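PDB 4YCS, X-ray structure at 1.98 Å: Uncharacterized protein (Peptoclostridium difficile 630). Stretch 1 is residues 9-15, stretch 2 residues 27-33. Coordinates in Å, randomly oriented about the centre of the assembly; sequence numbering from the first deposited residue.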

# COMPACT_ATOMS: atom_id res chain seq x y z
N SER A 9 10.79 0.99 6.87
CA SER A 9 9.80 2.04 6.65
C SER A 9 8.72 1.54 5.66
O SER A 9 9.03 0.78 4.74
CB SER A 9 10.45 3.34 6.14
OG SER A 9 11.16 3.09 4.94
N VAL A 10 7.50 2.02 5.89
CA VAL A 10 6.30 1.66 5.08
C VAL A 10 5.57 2.94 4.73
O VAL A 10 5.39 3.83 5.56
CB VAL A 10 5.37 0.71 5.89
CG1 VAL A 10 4.12 0.35 5.10
CG2 VAL A 10 6.10 -0.54 6.25
N SER A 11 5.18 3.09 3.47
CA SER A 11 4.39 4.23 3.03
C SER A 11 3.06 3.71 2.50
O SER A 11 3.03 2.68 1.85
CB SER A 11 5.10 4.98 1.91
OG SER A 11 4.32 6.12 1.57
N MSE A 12 1.99 4.43 2.79
CA MSE A 12 0.66 4.09 2.35
C MSE A 12 0.09 5.23 1.54
O MSE A 12 0.14 6.37 1.99
CB MSE A 12 -0.23 3.79 3.58
CG MSE A 12 -1.63 3.36 3.21
SE MSE A 12 -2.63 2.73 4.78
CE MSE A 12 -2.06 0.85 4.87
N ILE A 13 -0.40 4.93 0.35
CA ILE A 13 -1.04 5.92 -0.54
C ILE A 13 -2.55 5.57 -0.64
O ILE A 13 -2.93 4.44 -0.89
CB ILE A 13 -0.32 6.05 -1.91
CG1 ILE A 13 -1.03 7.07 -2.81
CG2 ILE A 13 -0.25 4.73 -2.65
CD1 ILE A 13 -0.19 7.53 -3.98
N LEU A 14 -3.40 6.56 -0.37
CA LEU A 14 -4.86 6.38 -0.35
C LEU A 14 -5.62 7.28 -1.33
O LEU A 14 -5.25 8.41 -1.59
CB LEU A 14 -5.39 6.65 1.04
CG LEU A 14 -4.67 5.84 2.12
CD1 LEU A 14 -3.71 6.74 2.87
CD2 LEU A 14 -5.65 5.19 3.07
N ASP A 15 -6.68 6.71 -1.89
CA ASP A 15 -7.60 7.40 -2.81
C ASP A 15 -8.68 8.01 -1.93
O ASP A 15 -9.44 7.27 -1.28
CB ASP A 15 -8.17 6.36 -3.75
CG ASP A 15 -9.20 6.93 -4.75
OD1 ASP A 15 -9.42 8.17 -4.78
OD2 ASP A 15 -9.75 6.09 -5.52
N SER A 27 -9.63 1.50 8.00
CA SER A 27 -9.16 0.17 8.38
C SER A 27 -7.71 -0.03 7.96
O SER A 27 -6.94 -0.67 8.68
CB SER A 27 -10.03 -0.95 7.75
OG SER A 27 -11.31 -0.98 8.31
N ALA A 28 -7.35 0.44 6.76
CA ALA A 28 -5.99 0.32 6.29
C ALA A 28 -5.03 1.09 7.22
O ALA A 28 -4.01 0.54 7.69
CB ALA A 28 -5.89 0.83 4.86
N LEU A 29 -5.41 2.30 7.58
CA LEU A 29 -4.61 3.11 8.48
C LEU A 29 -4.46 2.52 9.86
O LEU A 29 -3.41 2.68 10.48
CB LEU A 29 -5.17 4.51 8.55
CG LEU A 29 -4.93 5.34 7.29
CD1 LEU A 29 -5.95 6.48 7.19
CD2 LEU A 29 -3.48 5.85 7.24
N LEU A 30 -5.50 1.87 10.37
CA LEU A 30 -5.46 1.26 11.68
C LEU A 30 -4.51 0.08 11.64
O LEU A 30 -3.71 -0.13 12.58
CB LEU A 30 -6.84 0.75 12.07
CG LEU A 30 -6.95 -0.07 13.37
CD1 LEU A 30 -6.56 0.76 14.61
CD2 LEU A 30 -8.35 -0.69 13.55
N ALA A 31 -4.60 -0.71 10.57
CA ALA A 31 -3.72 -1.86 10.38
C ALA A 31 -2.23 -1.46 10.41
O ALA A 31 -1.39 -2.16 11.00
CB ALA A 31 -4.06 -2.53 9.08
N LEU A 32 -1.94 -0.32 9.78
CA LEU A 32 -0.57 0.19 9.66
C LEU A 32 -0.09 0.66 11.03
O LEU A 32 0.97 0.24 11.50
CB LEU A 32 -0.50 1.32 8.64
CG LEU A 32 0.89 1.92 8.34
CD1 LEU A 32 1.83 0.85 7.84
CD2 LEU A 32 0.81 3.04 7.31
N ASN A 33 -0.92 1.44 11.69
CA ASN A 33 -0.66 1.82 13.06
C ASN A 33 -0.45 0.65 14.04
O ASN A 33 0.43 0.71 14.90
CB ASN A 33 -1.72 2.76 13.56
CG ASN A 33 -1.17 3.76 14.55
OD1 ASN A 33 -1.30 3.59 15.75
ND2 ASN A 33 -0.48 4.80 14.04

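A helix that packs on a β-strand must fit a ridge of side chains, spaced by the strand's alternation, to a surface whose side chains recur every three or four residues. The contact between strand 9-15 and helix 27-33 illustrates how this is done without a single hydrogen bond across the interface. The two axes run nearly antiparallel, at 172°, and approach to 10.3 Å, a separation that leaves room for one layer of interleaved apolar side chains.

On the strand, alternation selects the participants. V10, M12 and L14 direct their CA-to-CB bonds toward the helix, whereas S11 points away and has its OG satisfied by a hydrogen bond elsewhere in the structure. On the helix, A28 and L32, one turn apart, point toward the strand; L29 leaves its backbone sideways, but the end of its side chain comes nearer. The helix thus offers a shallow place at A28, where the side chain is a lone methyl, next to the larger projections of L29 and L32.

M12, a selenomethionine, is the bump that uses this relief. Its CA lies 8.1 Å from the CA of L29, the nearest such pair, and it has the largest area covered by the opposing stretch. With chi1 and chi2 both t (-177° and 171°), the chain extends outward before chi3, at -85°, turns its end. M12 SE lies 3.8 Å from A28 CB and 4.1 Å from L29 CD2, while the terminal methyl, M12 CE, reaches to 3.4 Å from A28 O. That oxygen accepts the helical hydrogen bond from L32 N, at 3.1 Å; CE is a methyl carbon, and its approach is close packing against the backbone. The short side chain of A28 leaves the space into which the long one reaches.

L32 fills the complementary position from the helix side. Its two methyls bridge successive inward-facing strand residues: CD1 lies 3.6 Å from V10 CG1, and CD2 lies 3.9 Å from M12 CB. The leucine fork therefore straddles the step between V10 and M12, meeting M12 near its base while the selenium end of that residue lies over A28 and L29.

At the other end, L14 meets L29 more loosely, with L14 CD2 4.3 Å from L29 CG. The order of contacts follows the antiparallel course: V10 meets L32, M12 spans L32, L29 and A28, and L14 meets L29. Together these fits bury 293 Å², counting both sides.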